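Local structure of outer membrane porin protein 32 (Delftia acidovorans, 2FGQ) at the interface of chains A and B. The protein forms anion-selective channels as a homotrimeric porin of the bacterial outer membrane. Residues are numbered along the deposited sequence; one frame, centred on the assembly and turned at random. Chains: chain A/B, Outer membrane porin protein 32.

Contact 1: the interface of chains A and B. Residues chain A 90, 136-138, 156, 158; chain B 14, 27-29, 309-310.
Loop and strand residues of one beta-barrel of the Gram-negative porin trimer meet strands 4-17 and 26-31 and a loop of its neighbour, with a carboxylate as the polar centre. OE2 of A:Glu158 accepts the backbone N-H of B:Leu29 at 2.8 Å through its anti lone pair, the one turned away from OE1; the bond is bent, 143° at the hydrogen. The same OE2 lies 3.0 Å from the carbonyl O of B:Leu29, and OE1 lies 3.1 Å from the carbonyl O of B:Gly309. Those two residues belong to a calcium site, so a cation may reconcile the carboxylate with two carbonyl oxygens that cannot donate. Alongside, the A:Phe156 ring rests one face, offset toward the rim, on CA of B:Gly28, and meets the B:Tyr27 ring edge to edge, CD2 lying 3.6 Å from CD1 of the tyrosine; the two side chains cross at about a right angle. B:Leu29, with CG anti to its backbone N (chi1 -165°), passes CB over A:Asn136 CA and sends CD1 towards CG1 of A:Ile138. The tip of A:Ile138, CD1, reaches CG2 of B:Val14 at 3.7 Å. Further out, A:Glu158 is extended beyond CG (chi2 177°), which carries its carboxylate to the partner backbone. Water 1 joins its backbone N to the carbonyl O of B:Tyr27, from over one face of that ring, and water 2 joins OE1 to the carbonyl O of B:Val310.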
loop_
_atom_site.group_PDB
_atom_site.type_symbol
_atom_site.label_atom_id
_atom_site.label_comp_id
_atom_site.label_asym_id
_atom_site.label_seq_id
_atom_site.Cartn_x
_atom_site.Cartn_y
_atom_site.Cartn_z
ATOM N N LEU A 90 -0.234 -21.795 2.783
ATOM C CA LEU A 90 0.205 -21.049 3.954
ATOM C C LEU A 90 0.012 -19.567 3.736
ATOM O O LEU A 90 0.519 -19.044 2.745
ATOM C CB LEU A 90 1.706 -21.228 4.201
ATOM C CG LEU A 90 2.334 -22.464 4.867
ATOM C CD1 LEU A 90 1.607 -23.693 4.807
ATOM C CD2 LEU A 90 3.848 -22.619 4.603
ATOM N N ASN A 136 -2.252 -16.121 9.781
ATOM C CA ASN A 136 -1.443 -17.236 10.312
ATOM C C ASN A 136 -2.090 -18.574 10.030
ATOM O O ASN A 136 -1.955 -19.523 10.826
ATOM C CB ASN A 136 -1.283 -17.093 11.817
ATOM C CG ASN A 136 -0.774 -15.683 12.210
ATOM O OD1 ASN A 136 0.153 -15.156 11.576
ATOM N ND2 ASN A 136 -1.407 -15.056 13.208
ATOM N N LEU A 137 -2.696 -18.682 8.849
ATOM C CA LEU A 137 -3.499 -19.836 8.450
ATOM C C LEU A 137 -2.722 -20.881 7.613
ATOM O O LEU A 137 -1.952 -20.545 6.704
ATOM C CB LEU A 137 -4.697 -19.300 7.655
ATOM C CG LEU A 137 -5.665 -20.362 7.112
ATOM C CD1 LEU A 137 -6.446 -21.063 8.231
ATOM C CD2 LEU A 137 -6.619 -19.675 6.168
ATOM N N ILE A 138 -2.957 -22.148 7.941
ATOM C CA ILE A 138 -2.544 -23.271 7.107
ATOM C C ILE A 138 -3.795 -24.012 6.734
ATOM O O ILE A 138 -4.575 -24.355 7.630
ATOM C CB ILE A 138 -1.626 -24.241 7.875
ATOM C CG1 ILE A 138 -0.357 -23.524 8.273
ATOM C CG2 ILE A 138 -1.298 -25.418 6.971
ATOM C CD1 ILE A 138 0.685 -24.384 9.046
ATOM N N PHE A 156 -2.855 -20.165 13.722
ATOM C CA PHE A 156 -2.178 -19.959 14.972
ATOM C C PHE A 156 -2.560 -18.630 15.645
ATOM O O PHE A 156 -2.593 -17.579 15.022
ATOM C CB PHE A 156 -0.663 -19.941 14.744
ATOM C CG PHE A 156 -0.101 -21.212 14.176
ATOM C CD1 PHE A 156 0.012 -21.390 12.822
ATOM C CD2 PHE A 156 0.359 -22.210 15.009
ATOM C CE1 PHE A 156 0.549 -22.554 12.304
ATOM C CE2 PHE A 156 0.894 -23.404 14.492
ATOM C CZ PHE A 156 0.981 -23.580 13.146
ATOM N N GLU A 158 -0.671 -17.397 18.188
ATOM C CA GLU A 158 0.620 -16.752 18.484
ATOM C C GLU A 158 0.589 -15.982 19.811
ATOM O O GLU A 158 1.270 -14.965 19.996
ATOM C CB GLU A 158 1.066 -15.845 17.321
ATOM C CG GLU A 158 1.129 -16.657 16.054
ATOM C CD GLU A 158 1.485 -15.916 14.789
ATOM O OE1 GLU A 158 1.503 -14.662 14.766
ATOM O OE2 GLU A 158 1.702 -16.650 13.782
ATOM N N VAL B 14 6.477 -22.069 9.384
ATOM C CA VAL B 14 6.096 -22.272 10.765
ATOM C C VAL B 14 7.356 -22.059 11.612
ATOM O O VAL B 14 8.450 -22.436 11.221
ATOM C CB VAL B 14 5.462 -23.665 10.989
ATOM C CG1 VAL B 14 5.233 -23.918 12.432
ATOM C CG2 VAL B 14 4.146 -23.767 10.231
ATOM N N TYR B 27 4.725 -20.145 19.186
ATOM C CA TYR B 27 4.839 -20.733 17.879
ATOM C C TYR B 27 3.768 -20.188 16.974
ATOM O O TYR B 27 2.774 -19.619 17.425
ATOM C CB TYR B 27 4.818 -22.229 17.987
ATOM C CG TYR B 27 3.541 -22.724 18.566
ATOM C CD1 TYR B 27 2.497 -23.039 17.751
ATOM C CD2 TYR B 27 3.377 -22.845 19.946
ATOM C CE1 TYR B 27 1.292 -23.490 18.265
ATOM C CE2 TYR B 27 2.130 -23.263 20.482
ATOM C CZ TYR B 27 1.106 -23.585 19.622
ATOM O OH TYR B 27 -0.128 -24.035 20.086
ATOM N N GLY B 28 3.988 -20.324 15.686
ATOM C CA GLY B 28 3.113 -19.619 14.769
ATOM C C GLY B 28 3.486 -19.750 13.329
ATOM O O GLY B 28 4.367 -20.532 12.964
ATOM N N LEU B 29 2.810 -18.943 12.507
ATOM C CA LEU B 29 3.096 -18.852 11.085
ATOM C C LEU B 29 3.880 -17.551 10.927
ATOM O O LEU B 29 3.368 -16.501 11.268
ATOM C CB LEU B 29 1.818 -18.841 10.240
ATOM C CG LEU B 29 2.089 -19.112 8.747
ATOM C CD1 LEU B 29 2.296 -20.607 8.538
ATOM C CD2 LEU B 29 1.004 -18.562 7.878
ATOM N N GLY B 309 7.249 -12.598 12.354
ATOM C CA GLY B 309 5.843 -12.971 12.298
ATOM C C GLY B 309 5.431 -13.901 13.396
ATOM O O GLY B 309 4.255 -14.265 13.454
ATOM N N VAL B 310 6.367 -14.302 14.257
ATOM C CA VAL B 310 6.018 -15.166 15.391
ATOM C C VAL B 310 6.455 -14.524 16.695
ATOM O O VAL B 310 5.622 -14.170 17.528
ATOM C CB VAL B 310 6.545 -16.615 15.229
ATOM C CG1 VAL B 310 6.219 -17.455 16.468
ATOM C CG2 VAL B 310 5.907 -17.237 14.000
HETATM O O HOH W 1 0.208 -20.152 18.307
HETATM O O HOH W 2 2.923 -12.981 16.428
#

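Contact 2: the interface of chains A and B. Residues chain A 45, 47, 51, 53, 55, 79, 81; chain B 282-283, 285-286, 328, 330.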
loop_
_atom_site.group_PDB
_atom_site.type_symbol
_atom_site.label_atom_id
_atom_site.label_comp_id
_atom_site.label_asym_id
_atom_site.label_seq_id
_atom_site.Cartn_x
_atom_site.Cartn_y
_atom_site.Cartn_z
ATOM N N GLU A 45 3.933 -22.689 -10.716
ATOM C CA GLU A 45 5.141 -23.234 -11.296
ATOM C C GLU A 45 5.050 -24.763 -11.264
ATOM O O GLU A 45 4.832 -25.340 -10.226
ATOM C CB GLU A 45 6.349 -22.830 -10.454
ATOM C CG GLU A 45 7.671 -23.365 -10.991
ATOM C CD GLU A 45 8.856 -23.175 -10.044
ATOM O OE1 GLU A 45 8.665 -22.638 -8.934
ATOM O OE2 GLU A 45 9.988 -23.596 -10.405
ATOM N N LEU A 47 6.742 -28.149 -10.963
ATOM C CA LEU A 47 7.969 -28.627 -10.354
ATOM C C LEU A 47 8.351 -30.001 -10.855
ATOM O O LEU A 47 9.391 -30.520 -10.467
ATOM C CB LEU A 47 7.857 -28.682 -8.833
ATOM C CG LEU A 47 7.493 -27.346 -8.158
ATOM C CD1 LEU A 47 7.309 -27.540 -6.663
ATOM C CD2 LEU A 47 8.546 -26.320 -8.404
ATOM N N LEU A 51 3.776 -32.139 -9.262
ATOM C CA LEU A 51 3.789 -31.176 -8.141
ATOM C C LEU A 51 3.870 -29.764 -8.692
ATOM O O LEU A 51 4.593 -29.531 -9.642
ATOM C CB LEU A 51 4.993 -31.442 -7.268
ATOM C CG LEU A 51 5.113 -30.695 -5.933
ATOM C CD1 LEU A 51 3.937 -31.063 -4.994
ATOM C CD2 LEU A 51 6.458 -30.960 -5.283
ATOM N N ALA A 53 4.028 -25.464 -7.422
ATOM C CA ALA A 53 4.096 -24.430 -6.416
ATOM C C ALA A 53 3.275 -23.256 -6.888
ATOM O O ALA A 53 3.214 -22.968 -8.072
ATOM C CB ALA A 53 5.522 -23.994 -6.195
ATOM N N PHE A 55 1.670 -19.065 -5.732
ATOM C CA PHE A 55 1.500 -17.977 -4.804
ATOM C C PHE A 55 0.314 -17.135 -5.263
ATOM O O PHE A 55 -0.079 -17.206 -6.417
ATOM C CB PHE A 55 2.778 -17.130 -4.701
ATOM C CG PHE A 55 2.953 -16.184 -5.826
ATOM C CD1 PHE A 55 2.486 -14.878 -5.735
ATOM C CD2 PHE A 55 3.464 -16.618 -7.042
ATOM C CE1 PHE A 55 2.567 -14.021 -6.806
ATOM C CE2 PHE A 55 3.565 -15.715 -8.133
ATOM C CZ PHE A 55 3.104 -14.428 -7.989
ATOM N N VAL A 79 1.236 -18.911 -0.209
ATOM C CA VAL A 79 2.131 -19.746 -1.000
ATOM C C VAL A 79 1.648 -21.175 -0.796
ATOM O O VAL A 79 1.136 -21.529 0.269
ATOM C CB VAL A 79 3.620 -19.516 -0.601
ATOM C CG1 VAL A 79 3.905 -19.773 0.904
ATOM C CG2 VAL A 79 4.574 -20.334 -1.473
ATOM N N LEU A 81 1.631 -25.590 -2.224
ATOM C CA LEU A 81 2.016 -26.738 -3.030
ATOM C C LEU A 81 0.763 -27.525 -3.342
ATOM O O LEU A 81 -0.097 -27.654 -2.503
ATOM C CB LEU A 81 3.009 -27.644 -2.282
ATOM C CG LEU A 81 4.431 -27.157 -2.098
ATOM C CD1 LEU A 81 5.186 -28.200 -1.250
ATOM C CD2 LEU A 81 5.140 -26.914 -3.423
ATOM N N LEU B 282 13.483 -27.552 -4.728
ATOM C CA LEU B 282 12.547 -28.324 -5.556
ATOM C C LEU B 282 12.652 -27.898 -7.001
ATOM O O LEU B 282 12.329 -28.674 -7.912
ATOM C CB LEU B 282 11.123 -28.135 -5.072
ATOM C CG LEU B 282 10.812 -28.538 -3.634
ATOM C CD1 LEU B 282 9.374 -28.171 -3.326
ATOM C CD2 LEU B 282 11.044 -30.029 -3.439
ATOM N N SER B 283 13.141 -26.678 -7.199
ATOM C CA SER B 283 13.436 -26.122 -8.500
ATOM C C SER B 283 14.371 -24.955 -8.250
ATOM O O SER B 283 14.645 -24.615 -7.100
ATOM C CB SER B 283 12.159 -25.602 -9.178
ATOM O OG SER B 283 11.630 -24.433 -8.519
ATOM N N ARG B 285 13.521 -21.916 -8.492
ATOM C CA ARG B 285 12.740 -20.863 -7.856
ATOM C C ARG B 285 12.051 -21.258 -6.565
ATOM O O ARG B 285 11.625 -20.398 -5.827
ATOM C CB ARG B 285 11.679 -20.318 -8.836
ATOM C CG ARG B 285 12.235 -19.558 -10.083
ATOM C CD ARG B 285 11.219 -19.501 -11.298
ATOM N NE ARG B 285 9.934 -19.097 -10.776
ATOM C CZ ARG B 285 8.759 -19.359 -11.273
ATOM N NH1 ARG B 285 8.602 -20.049 -12.412
ATOM N NH2 ARG B 285 7.708 -18.890 -10.620
ATOM N N THR B 286 11.931 -22.548 -6.283
ATOM C CA THR B 286 11.176 -23.001 -5.109
ATOM C C THR B 286 12.044 -23.909 -4.211
ATOM O O THR B 286 12.611 -24.888 -4.688
ATOM C CB THR B 286 9.966 -23.808 -5.551
ATOM O OG1 THR B 286 9.114 -22.952 -6.336
ATOM C CG2 THR B 286 9.156 -24.222 -4.363
ATOM N N ILE B 328 8.803 -22.612 3.193
ATOM C CA ILE B 328 8.924 -22.688 1.755
ATOM C C ILE B 328 9.243 -21.286 1.276
ATOM O O ILE B 328 8.678 -20.292 1.760
ATOM C CB ILE B 328 7.615 -23.240 1.106
ATOM C CG1 ILE B 328 7.730 -23.305 -0.428
ATOM C CG2 ILE B 328 6.382 -22.458 1.469
ATOM C CD1 ILE B 328 6.651 -24.130 -1.106
ATOM N N HIS B 330 9.313 -19.271 -2.399
ATOM C CA HIS B 330 8.933 -19.332 -3.798
ATOM C C HIS B 330 9.223 -17.973 -4.434
ATOM O O HIS B 330 8.597 -16.961 -4.089
ATOM C CB HIS B 330 7.477 -19.673 -3.992
ATOM C CG HIS B 330 7.117 -19.795 -5.422
ATOM N ND1 HIS B 330 6.292 -18.909 -6.088
ATOM C CD2 HIS B 330 7.537 -20.684 -6.346
ATOM C CE1 HIS B 330 6.216 -19.278 -7.364
ATOM N NE2 HIS B 330 6.936 -20.365 -7.535
HETATM O O HOH W 3 11.855 -29.002 -10.488
HETATM O O HOH W 4 12.457 -22.729 -11.167
#
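The hydroxyl OG of B:Ser283 is gripped by a short bond, donated to OE2 of A:Glu45 at 2.6 Å, and by two bent bonds from the backbone N-H groups of B:Thr286, at 2.9 Å, and B:Arg285, with water 4 at a weak distance. Its position between backbone N and carbonyl carbon (chi1 69°) may place it for these. The other carboxylate oxygen, OE1, accepts OG1 of B:Thr286 at 2.7 Å and, weakly, NE2 of B:His330 at the edge of the imidazole. Both hydroxyls come from above the carboxylate plane. Fully extended, with CG anti to the backbone N (chi1 180°), A:Glu45 slides antiparallel past B:Arg285; carboxylate and guanidinium stack with planes 11° apart, without a salt bridge. The guanidinium, its NE 4.2 Å from OE1, would be expected to favour the ionised carboxylate. Water 4 links OE2 (2.7 Å) to the backbone N of B:Arg285. Around this, CD2 of A:Leu47 packs on CB of B:Ser283, and CD2 of A:Phe55 meets the B:His330 ring edge at CE1, 3.8 Å away. Tip to tip, CG1 of A:Val79 touches CG2 of B:Ile328 at 3.7 Å. One glutamate thus fastens strand 38-48 to the neighbour's loop leading into strand 286-297, joining two barrels of the porin homotrimer.

Contact 3: the interface of chains A and B. Residues chain A 41, 55, 57, 73; chain B 10, 39, 61, 71.
CG of A:Phe73 stands anti to its carbonyl carbon (chi1 -64°), sending the ring across to chain B, where B:Leu39, with CG anti to the backbone N, and B:Ile61, bent at its second torsion (chi2 -70°), bring methyl groups up to it. CD1 of B:Ile61 lies 3.6 Å from CE2 of the ring, the side chains crossing at about a right angle. At the ring tip, CZ meets CD2 of B:Leu39 at 3.7 Å. The CE2 edge of A:Phe73 points at a face of B:Phe71, planes 62° apart, with CE2 3.9 Å from CD1 of B:Phe71. On chain A's own side, CB of A:Leu57 lies 3.8 Å above the A:Phe73 ring plane, offset toward the rim, which may limit its tilt. The second branch of B:Leu39, CD1, meets CD2 of A:Leu41 tip to tip at 3.7 Å. More loosely, A:Leu57 points CD1 at CD1 of B:Ile61, and CB of A:Phe55 rests near CG2 of B:Val10. With no polar pair across it, the patch relies on shape and apolar burial. It lies on strands 38-48 and 51-60 of chain A and 4-17 and 38-48 of chain B; the segments between strands 51-60 and 76-83 supply both phenylalanines of the ring pair and, just after strand 51-60, B:Ile61.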
loop_
_atom_site.group_PDB
_atom_site.type_symbol
_atom_site.label_atom_id
_atom_site.label_comp_id
_atom_site.label_asym_id
_atom_site.label_seq_id
_atom_site.Cartn_x
_atom_site.Cartn_y
_atom_site.Cartn_z
ATOM N N LEU A 41 -1.999 -10.635 -7.856
ATOM C CA LEU A 41 -1.022 -11.321 -8.660
ATOM C C LEU A 41 -1.032 -12.761 -8.212
ATOM O O LEU A 41 -1.031 -13.014 -7.026
ATOM C CB LEU A 41 0.357 -10.738 -8.398
ATOM C CG LEU A 41 0.611 -9.290 -8.799
ATOM C CD1 LEU A 41 -0.360 -8.268 -8.279
ATOM C CD2 LEU A 41 2.006 -8.883 -8.378
ATOM N N PHE A 55 1.670 -19.065 -5.732
ATOM C CA PHE A 55 1.500 -17.977 -4.804
ATOM C C PHE A 55 0.314 -17.135 -5.263
ATOM O O PHE A 55 -0.079 -17.206 -6.417
ATOM C CB PHE A 55 2.778 -17.130 -4.701
ATOM C CG PHE A 55 2.953 -16.184 -5.826
ATOM C CD1 PHE A 55 2.486 -14.878 -5.735
ATOM C CD2 PHE A 55 3.464 -16.618 -7.042
ATOM C CE1 PHE A 55 2.567 -14.021 -6.806
ATOM C CE2 PHE A 55 3.565 -15.715 -8.133
ATOM C CZ PHE A 55 3.104 -14.428 -7.989
ATOM N N LEU A 57 -1.360 -13.142 -4.223
ATOM C CA LEU A 57 -1.364 -11.913 -3.428
ATOM C C LEU A 57 -2.550 -11.099 -3.932
ATOM O O LEU A 57 -2.619 -10.787 -5.117
ATOM C CB LEU A 57 -0.091 -11.096 -3.651
ATOM C CG LEU A 57 1.183 -11.777 -3.188
ATOM C CD1 LEU A 57 2.379 -10.995 -3.685
ATOM C CD2 LEU A 57 1.220 -11.929 -1.708
ATOM N N PHE A 73 -2.597 -6.671 1.052
ATOM C CA PHE A 73 -2.898 -7.979 0.474
ATOM C C PHE A 73 -3.772 -8.795 1.443
ATOM O O PHE A 73 -3.602 -9.999 1.600
ATOM C CB PHE A 73 -1.630 -8.717 0.053
ATOM C CG PHE A 73 -0.887 -8.019 -1.049
ATOM C CD1 PHE A 73 -1.474 -7.865 -2.297
ATOM C CD2 PHE A 73 0.370 -7.488 -0.833
ATOM C CE1 PHE A 73 -0.809 -7.203 -3.305
ATOM C CE2 PHE A 73 1.037 -6.804 -1.861
ATOM C CZ PHE A 73 0.444 -6.695 -3.086
ATOM N N VAL B 10 7.751 -15.074 -2.093
ATOM C CA VAL B 10 6.915 -15.350 -0.928
ATOM C C VAL B 10 7.604 -16.486 -0.146
ATOM O O VAL B 10 7.745 -17.605 -0.644
ATOM C CB VAL B 10 5.461 -15.721 -1.264
ATOM C CG1 VAL B 10 4.690 -15.878 0.015
ATOM C CG2 VAL B 10 4.828 -14.671 -2.130
ATOM N N LEU B 39 8.018 -7.918 -3.104
ATOM C CA LEU B 39 7.312 -7.686 -4.370
ATOM C C LEU B 39 7.929 -6.420 -4.961
ATOM O O LEU B 39 8.064 -5.452 -4.265
ATOM C CB LEU B 39 5.813 -7.544 -4.154
ATOM C CG LEU B 39 5.004 -7.199 -5.403
ATOM C CD1 LEU B 39 5.020 -8.320 -6.395
ATOM C CD2 LEU B 39 3.574 -6.918 -4.995
ATOM N N ILE B 61 6.901 -8.277 1.730
ATOM C CA ILE B 61 5.653 -9.013 1.840
ATOM C C ILE B 61 5.593 -9.739 3.167
ATOM O O ILE B 61 6.555 -10.340 3.595
ATOM C CB ILE B 61 5.520 -9.998 0.647
ATOM C CG1 ILE B 61 5.362 -9.210 -0.651
ATOM C CG2 ILE B 61 4.419 -11.029 0.861
ATOM C CD1 ILE B 61 4.056 -8.498 -0.807
ATOM N N PHE B 71 1.192 -2.060 2.321
ATOM C CA PHE B 71 2.300 -2.283 1.399
ATOM C C PHE B 71 2.997 -0.960 1.088
ATOM O O PHE B 71 2.347 0.075 0.966
ATOM C CB PHE B 71 1.776 -2.948 0.119
ATOM C CG PHE B 71 2.858 -3.329 -0.841
ATOM C CD1 PHE B 71 3.731 -4.336 -0.531
ATOM C CD2 PHE B 71 3.038 -2.636 -2.006
ATOM C CE1 PHE B 71 4.787 -4.642 -1.382
ATOM C CE2 PHE B 71 4.051 -2.940 -2.858
ATOM C CZ PHE B 71 4.930 -3.939 -2.549
#

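Among the patches described, contacts 1 and 2 combine polar and apolar pairs, while contact 3 is apolar. The C-alpha centres of contact 1 and contact 2 lie about 19 Å apart; that of contact 3 is about 17 Å from contact 1 and 15 Å from contact 2. Contacts 2 and 3 share A:Phe55 and draw on the same chain A strands, 38-48 and 51-60, whereas contacts 1 and 3 both use strand 4-17 of chain B. Since different residues face each other from the two chains, the pairing is not an exact two-fold, as suits a homotrimer in which each barrel offers unlike surfaces to its two neighbours.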